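Acinetobacter secreted protease CpaA (Acinetobacter nosocomialis M2, PDB 6O38) is a secreted zinc metalloprotease, handled by the type II secretion system and bound by its chaperone CpaB, that probably cleaves protein substrates outside the cell. Local coordinates at residues A[231-236]-A[270-275]; A[158-163]-A[545-550]; A[226-231]-A[250-255]. All blocks are in the same frame, centred on the assembly; numbering follows the deposited sequence.

Interaction 1: A[231-236]-A[270-275]. With SO4 (sulfate ion), chain P.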
# COMPACT_ATOMS: atom_id res chain seq x y z
N ASN A 231 25.57 -2.64 -2.98
CA ASN A 231 25.45 -1.66 -1.92
C ASN A 231 24.09 -1.78 -1.25
O ASN A 231 23.14 -2.33 -1.81
CB ASN A 231 25.67 -0.25 -2.45
CG ASN A 231 27.12 0.03 -2.79
OD1 ASN A 231 28.02 -0.29 -2.02
ND2 ASN A 231 27.35 0.62 -3.96
N ASP A 232 24.01 -1.27 -0.02
CA ASP A 232 22.81 -1.43 0.79
C ASP A 232 21.60 -0.84 0.08
O ASP A 232 21.61 0.32 -0.34
CB ASP A 232 23.01 -0.77 2.15
CG ASP A 232 22.09 -1.35 3.22
OD1 ASP A 232 21.47 -2.40 2.96
OD2 ASP A 232 22.00 -0.75 4.32
N ARG A 233 20.55 -1.66 -0.07
CA ARG A 233 19.25 -1.28 -0.61
C ARG A 233 19.27 -1.04 -2.12
O ARG A 233 18.34 -0.42 -2.65
CB ARG A 233 18.67 -0.05 0.10
CG ARG A 233 17.71 -0.38 1.23
CD ARG A 233 18.33 -1.35 2.23
NE ARG A 233 17.43 -1.65 3.34
CZ ARG A 233 17.81 -2.21 4.48
NH1 ARG A 233 19.08 -2.53 4.67
NH2 ARG A 233 16.92 -2.46 5.43
N ASP A 234 20.30 -1.50 -2.82
CA ASP A 234 20.22 -1.55 -4.28
C ASP A 234 19.11 -2.51 -4.70
O ASP A 234 18.85 -3.52 -4.04
CB ASP A 234 21.56 -1.98 -4.88
CG ASP A 234 22.62 -0.91 -4.78
OD1 ASP A 234 22.26 0.28 -4.64
OD2 ASP A 234 23.82 -1.24 -4.87
N ARG A 235 18.46 -2.19 -5.81
CA ARG A 235 17.30 -2.95 -6.25
C ARG A 235 17.47 -3.43 -7.68
O ARG A 235 18.03 -2.72 -8.52
CB ARG A 235 16.01 -2.11 -6.13
CG ARG A 235 15.56 -1.90 -4.70
CD ARG A 235 14.16 -1.31 -4.63
NE ARG A 235 13.72 -1.13 -3.25
CZ ARG A 235 12.45 -1.02 -2.88
NH1 ARG A 235 11.49 -1.07 -3.79
NH2 ARG A 235 12.15 -0.85 -1.60
N ILE A 236 16.99 -4.64 -7.94
CA ILE A 236 16.97 -5.23 -9.28
C ILE A 236 15.55 -5.65 -9.59
O ILE A 236 14.95 -6.44 -8.84
CB ILE A 236 17.93 -6.43 -9.39
CG1 ILE A 236 19.38 -5.97 -9.28
CG2 ILE A 236 17.70 -7.17 -10.70
CD1 ILE A 236 20.38 -7.11 -9.38
N MSE A 270 15.97 -6.72 -3.37
CA MSE A 270 16.62 -5.63 -2.65
C MSE A 270 17.75 -6.18 -1.79
O MSE A 270 17.54 -7.06 -0.97
CB MSE A 270 15.61 -4.89 -1.78
CG MSE A 270 16.21 -3.72 -1.01
SE MSE A 270 14.97 -3.01 0.32
CE MSE A 270 14.84 -4.58 1.47
N TYR A 271 18.95 -5.64 -1.99
CA TYR A 271 20.12 -6.12 -1.26
C TYR A 271 20.13 -5.58 0.16
O TYR A 271 19.77 -4.42 0.40
CB TYR A 271 21.41 -5.73 -1.99
CG TYR A 271 22.62 -6.47 -1.48
CD1 TYR A 271 22.84 -7.80 -1.82
CD2 TYR A 271 23.55 -5.84 -0.66
CE1 TYR A 271 23.95 -8.48 -1.37
CE2 TYR A 271 24.66 -6.52 -0.19
CZ TYR A 271 24.86 -7.84 -0.55
OH TYR A 271 25.96 -8.52 -0.09
N VAL A 272 20.55 -6.42 1.10
CA VAL A 272 20.59 -6.09 2.52
C VAL A 272 22.02 -6.33 2.99
O VAL A 272 22.46 -7.49 3.08
CB VAL A 272 19.59 -6.91 3.34
CG1 VAL A 272 19.57 -6.44 4.78
CG2 VAL A 272 18.20 -6.83 2.72
N SER A 273 22.75 -5.25 3.28
CA SER A 273 24.18 -5.36 3.54
C SER A 273 24.47 -6.17 4.80
O SER A 273 25.31 -7.08 4.78
CB SER A 273 24.80 -3.97 3.64
OG SER A 273 24.90 -3.36 2.36
N ASP A 274 23.80 -5.84 5.91
CA ASP A 274 24.08 -6.52 7.17
C ASP A 274 23.78 -8.01 7.10
O ASP A 274 24.35 -8.78 7.89
CB ASP A 274 23.31 -5.86 8.32
CG ASP A 274 21.81 -5.81 8.09
OD1 ASP A 274 21.28 -6.66 7.34
OD2 ASP A 274 21.16 -4.92 8.66
N LYS A 275 22.91 -8.44 6.19
CA LYS A 275 22.61 -9.85 5.99
C LYS A 275 23.39 -10.47 4.84
O LYS A 275 23.62 -11.68 4.84
CB LYS A 275 21.11 -10.05 5.75
CG LYS A 275 20.23 -9.67 6.93
CD LYS A 275 20.52 -10.54 8.15
CE LYS A 275 19.60 -10.18 9.30
NZ LYS A 275 19.49 -11.28 10.29
S SO4 P . 17.77 -13.56 8.51
O1 SO4 P . 18.28 -13.66 9.88
O2 SO4 P . 17.11 -14.81 8.14
O3 SO4 P . 16.82 -12.46 8.43
O4 SO4 P . 18.88 -13.31 7.60

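Interaction 2: A[158-163]-A[545-550]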
# COMPACT_ATOMS: atom_id res chain seq x y z
N ASN A 158 24.60 11.53 4.62
CA ASN A 158 23.27 11.99 4.98
C ASN A 158 22.18 11.38 4.11
O ASN A 158 21.07 11.91 4.05
CB ASN A 158 23.21 13.52 4.91
CG ASN A 158 23.61 14.06 3.55
OD1 ASN A 158 23.90 13.31 2.62
ND2 ASN A 158 23.64 15.38 3.43
N LEU A 159 22.47 10.26 3.45
CA LEU A 159 21.46 9.53 2.70
C LEU A 159 20.87 8.43 3.56
O LEU A 159 21.53 7.89 4.45
CB LEU A 159 22.07 8.93 1.42
CG LEU A 159 22.77 9.93 0.50
CD1 LEU A 159 23.24 9.24 -0.78
CD2 LEU A 159 21.86 11.10 0.17
N LEU A 160 19.59 8.12 3.31
CA LEU A 160 18.90 7.11 4.11
C LEU A 160 19.62 5.77 4.06
O LEU A 160 19.79 5.11 5.09
CB LEU A 160 17.46 6.97 3.64
CG LEU A 160 16.61 5.94 4.38
CD1 LEU A 160 16.34 6.39 5.81
CD2 LEU A 160 15.30 5.68 3.64
N PHE A 161 20.06 5.36 2.88
CA PHE A 161 20.82 4.13 2.71
C PHE A 161 22.01 4.39 1.79
O PHE A 161 21.91 5.17 0.84
CB PHE A 161 19.95 3.01 2.13
CG PHE A 161 18.93 2.47 3.09
CD1 PHE A 161 19.30 1.63 4.12
CD2 PHE A 161 17.59 2.81 2.96
CE1 PHE A 161 18.36 1.13 5.01
CE2 PHE A 161 16.65 2.32 3.84
CZ PHE A 161 17.04 1.48 4.87
N PRO A 162 23.15 3.74 2.05
CA PRO A 162 24.34 3.95 1.21
C PRO A 162 24.29 3.14 -0.09
O PRO A 162 25.11 2.25 -0.33
CB PRO A 162 25.48 3.50 2.14
CG PRO A 162 24.86 2.45 2.99
CD PRO A 162 23.42 2.84 3.19
N SER A 163 23.31 3.44 -0.93
CA SER A 163 23.13 2.73 -2.18
C SER A 163 24.15 3.21 -3.22
O SER A 163 24.96 4.11 -2.96
CB SER A 163 21.70 2.90 -2.70
OG SER A 163 20.76 2.44 -1.74
N TYR A 545 10.60 2.21 0.64
CA TYR A 545 11.84 2.79 1.12
C TYR A 545 12.85 1.77 1.62
O TYR A 545 14.03 2.10 1.76
CB TYR A 545 11.54 3.81 2.23
CG TYR A 545 10.61 4.90 1.76
CD1 TYR A 545 11.05 5.91 0.92
CD2 TYR A 545 9.27 4.91 2.15
CE1 TYR A 545 10.20 6.91 0.49
CE2 TYR A 545 8.41 5.91 1.73
CZ TYR A 545 8.88 6.91 0.90
OH TYR A 545 8.03 7.90 0.47
N GLY A 546 12.42 0.54 1.90
CA GLY A 546 13.33 -0.51 2.31
C GLY A 546 13.67 -0.54 3.78
O GLY A 546 14.52 -1.34 4.18
N VAL A 547 13.04 0.30 4.60
CA VAL A 547 13.31 0.30 6.03
C VAL A 547 12.83 -1.02 6.63
O VAL A 547 11.70 -1.46 6.40
CB VAL A 547 12.63 1.50 6.71
CG1 VAL A 547 12.83 1.45 8.21
CG2 VAL A 547 13.16 2.80 6.13
N ARG A 548 13.71 -1.66 7.40
CA ARG A 548 13.34 -2.89 8.09
C ARG A 548 12.30 -2.59 9.17
O ARG A 548 12.49 -1.70 10.01
CB ARG A 548 14.57 -3.55 8.69
CG ARG A 548 14.27 -4.68 9.66
CD ARG A 548 15.38 -5.70 9.67
NE ARG A 548 16.71 -5.10 9.78
CZ ARG A 548 17.80 -5.62 9.24
NH1 ARG A 548 17.73 -6.74 8.54
NH2 ARG A 548 18.97 -5.01 9.39
N LEU A 549 11.20 -3.34 9.15
CA LEU A 549 10.05 -3.08 10.02
C LEU A 549 10.15 -3.83 11.34
O LEU A 549 9.24 -4.55 11.74
CB LEU A 549 8.77 -3.45 9.29
CG LEU A 549 8.49 -2.68 7.99
CD1 LEU A 549 7.18 -3.14 7.37
CD2 LEU A 549 8.47 -1.18 8.24
N GLY A 550 11.27 -3.66 12.04
CA GLY A 550 11.47 -4.34 13.30
C GLY A 550 12.94 -4.48 13.62
O GLY A 550 13.80 -3.88 12.96

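Interaction 3: A[226-231]-A[250-255]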
# COMPACT_ATOMS: atom_id res chain seq x y z
N LEU A 226 21.65 -13.45 -9.85
CA LEU A 226 21.87 -12.12 -9.31
C LEU A 226 23.32 -11.95 -8.84
O LEU A 226 24.02 -12.94 -8.62
CB LEU A 226 20.91 -11.86 -8.14
CG LEU A 226 19.41 -11.84 -8.44
CD1 LEU A 226 18.67 -11.12 -7.33
CD2 LEU A 226 19.13 -11.19 -9.79
N PRO A 227 23.78 -10.71 -8.69
CA PRO A 227 25.13 -10.49 -8.16
C PRO A 227 25.27 -11.05 -6.75
O PRO A 227 24.29 -11.19 -6.01
CB PRO A 227 25.28 -8.97 -8.17
CG PRO A 227 24.32 -8.50 -9.20
CD PRO A 227 23.16 -9.45 -9.14
N THR A 228 26.50 -11.38 -6.38
CA THR A 228 26.78 -11.90 -5.05
C THR A 228 26.74 -10.82 -3.98
O THR A 228 26.50 -11.13 -2.81
CB THR A 228 28.15 -12.57 -5.02
OG1 THR A 228 28.98 -11.98 -6.02
CG2 THR A 228 28.01 -14.05 -5.35
N THR A 229 26.96 -9.57 -4.37
CA THR A 229 27.02 -8.46 -3.44
C THR A 229 26.63 -7.18 -4.16
O THR A 229 26.69 -7.09 -5.39
CB THR A 229 28.41 -8.32 -2.82
OG1 THR A 229 28.37 -7.37 -1.74
CG2 THR A 229 29.41 -7.84 -3.86
N ALA A 230 26.20 -6.19 -3.37
CA ALA A 230 25.86 -4.87 -3.88
C ALA A 230 25.96 -3.89 -2.73
O ALA A 230 26.39 -4.24 -1.63
CB ALA A 230 24.47 -4.88 -4.52
N ASN A 231 25.57 -2.64 -2.98
CA ASN A 231 25.45 -1.66 -1.92
C ASN A 231 24.09 -1.78 -1.25
O ASN A 231 23.14 -2.33 -1.81
CB ASN A 231 25.67 -0.25 -2.45
CG ASN A 231 27.12 0.03 -2.79
OD1 ASN A 231 28.02 -0.29 -2.02
ND2 ASN A 231 27.35 0.62 -3.96
N ASN A 250 18.15 -19.20 -7.36
CA ASN A 250 17.97 -18.84 -5.95
C ASN A 250 19.27 -18.44 -5.26
O ASN A 250 19.21 -17.94 -4.13
CB ASN A 250 17.33 -20.00 -5.19
CG ASN A 250 15.88 -20.22 -5.58
OD1 ASN A 250 15.58 -20.98 -6.51
ND2 ASN A 250 14.97 -19.56 -4.87
N THR A 251 20.42 -18.64 -5.90
CA THR A 251 21.69 -18.28 -5.27
C THR A 251 21.75 -16.77 -5.03
O THR A 251 21.28 -15.98 -5.85
CB THR A 251 22.87 -18.73 -6.14
OG1 THR A 251 22.68 -18.27 -7.48
CG2 THR A 251 22.98 -20.25 -6.14
N ASN A 252 22.33 -16.40 -3.89
CA ASN A 252 22.47 -15.02 -3.41
C ASN A 252 21.13 -14.40 -3.02
O ASN A 252 21.10 -13.22 -2.65
CB ASN A 252 23.17 -14.10 -4.41
CG ASN A 252 24.48 -14.68 -4.91
OD1 ASN A 252 25.27 -15.23 -4.14
ND2 ASN A 252 24.72 -14.57 -6.21
N VAL A 253 20.03 -15.15 -3.09
CA VAL A 253 18.70 -14.65 -2.75
C VAL A 253 18.27 -15.31 -1.44
O VAL A 253 18.52 -16.50 -1.22
CB VAL A 253 17.69 -14.92 -3.87
CG1 VAL A 253 16.34 -14.30 -3.55
CG2 VAL A 253 18.22 -14.40 -5.20
N ASN A 254 17.60 -14.53 -0.59
CA ASN A 254 17.09 -15.04 0.69
C ASN A 254 15.72 -15.70 0.48
O ASN A 254 14.71 -15.33 1.08
CB ASN A 254 17.02 -13.92 1.71
CG ASN A 254 16.62 -14.41 3.09
OD1 ASN A 254 16.97 -15.52 3.49
ND2 ASN A 254 15.88 -13.59 3.82
N SER A 255 15.71 -16.70 -0.40
CA SER A 255 14.49 -17.43 -0.71
C SER A 255 14.80 -18.69 -1.50
O SER A 255 15.58 -18.66 -2.45
CB SER A 255 13.51 -16.54 -1.50
OG SER A 255 12.38 -17.28 -1.92
O HOH W 1 20.46 -15.60 -8.38

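Interaction 1: A[231-236]-A[270-275]
D232 meets S273 with its CG anti to the backbone N (chi1 -156°), which sets CG beside S273. In R233 the CA-CB bond leads away from that segment, and a bend at chi2 (53°) brings CD back to 3.9 Å from Y271 O.

D232 OD1 collects two donors. S273 N reaches it at 3.1 Å on a nearly straight path (168°), from well above the carboxylate plane. R233 NH1 forms a salt bridge to the same OD1 at 2.9 Å, approaching from the opposite face, on the syn side and much nearer the plane, while OD1 lies in the plane of the guanidinium. R233 NH2 also donates to G546 O, outside the two segments.

Backbone bonds join the same two segments. R233 N is 2.9 Å from Y271 O, and Y271 N is 3.0 Å from D234 O. Beyond them R235 and M270 form an antiparallel non-hydrogen-bonded pair, at the start of strand 235-240 and near the end of strand 266-272. The SE of selenomethionine M270 touches both arginines, 3.9 Å from R233 CG and 4.0 Å from R235 NH2. R235 also forms a salt bridge with E268.

The type II turn from N231 to D234 carries D232 and R233 at its two central positions, and D234 OD2 accepts from N231 N across it and is also hydrogen-bonded to S164 OG. K275 takes no part in the pairing; its NZ binds a sulfate ion, probably from the crystallisation liquor.

With one oxygen gripped from both faces and an arginine on one of them, D232 is probably ionised. Its carboxylate then ties the N231-D234 turn to S273, just past the end of strand 266-272, where the regular backbone pairing has run out.

Interaction 2: A[158-163]-A[545-550]
F161 and L160 face G546 and Y545 across two irregular loops whose closest CA atoms, L160 with Y545 and F161 with G546, are each 8.8 Å apart, too far for backbone pairing, and the side chains of L160 and F161 span the gap to the opposite loop.

F161 does most of the touching. Its CG is anti to the carbonyl carbon (chi1 -71°), and the far end of the ring meets main-chain atoms: CE2 lies 3.4 Å from Y545 O, and CZ 3.8 Å from G546 O. V547 CA sits at the ring's edge, near its plane, 4.1 Å from CZ, while V547 CG2 is 4.2 Å from CE2. Beside the ring, L160 CD2 touches two carbons at the same range, 4.4 Å from Y545 CB and 4.4 Å from V547 CG2.

G546 has a positive phi (84°), and its bare CA leaves the F161 ring close to the main chain. F161 also packs on R233.

The evidence is that of loop-on-loop packing between domains, by van der Waals contact of apolar side chains with main chain and with V547. The loop joining strands 152-154 and 166-167, in one StcE-type beta-sandwich range, rests on the loop between helices 496-504 and 557-569, the first of which carries the zinc ligands H498 and H502 in an HExxH motif.

Interaction 3: A[226-231]-A[250-255]
N252 reaches L226 from an uncommon backbone position: it is the third residue of a type II turn from N250 to V253 and has a positive phi (68°), a conformation that asparagine, after glycine, tolerates well. The turn is closed by V253 N donating to N250 O at 3.1 Å.

From there N252 points its side chain toward 226-231, with CG anti to the carbonyl carbon (chi1 -51°). ND2 donates to L226 O at 3.0 Å. The N-H...O angle of 139° makes this a bent bond; L226 O lies in the plane of the amide, but the donor stands above the plane of the L226 carbonyl. P227 O is also near, 3.4 Å from ND2, but its angle is too poor for a bond, and it accepts instead from W278 NE1. T228 CA lies over one face of the amide, 3.6 Å from N252 CG, and T228 CG2 comes near both OD1 and ND2 from beyond the polar end, although the T228 side chain starts out pointing away.

A second link runs through water. The water accepts from L226 N at 2.9 Å and donates to T251 O at 2.7 Å, and the backbone polar atoms of L226 are thus both engaged by the 250-255 loop, one directly and one through solvent. An apolar contact adds to these, L226 CD1 with V253 CG2 at 3.9 Å, and both side chains also touch F269. N250, the first residue of the turn, donates through ND2 to S255 O at 2.7 Å, farther along the loop, and also to A257 O.

One side-chain amide and one water therefore bond the O and N of L226, a buried residue, while its side chain keeps apolar neighbours.

Interactions 1 and 3 lie within one StcE-type sandwich range (208-282), share N231 and are joined by T229 OG1 with Y271 OH. Interaction 1 mixes strand pairing with a charged side chain; interaction 3 joins loops by an amide, a water and one apolar pair. Interaction 2 packs apolar side chains on main chain and V547, connecting a different sandwich to the loop following the zinc-binding helix. It borders interaction 1, their centres about 9 Å apart, through a probable hydrogen bond of D232 O with S163 OG and N231 CB packing on P162 O. All three are partly buried; interaction 3, about 23 Å from the chain centre, is outermost and interaction 2, at about 15 Å, innermost.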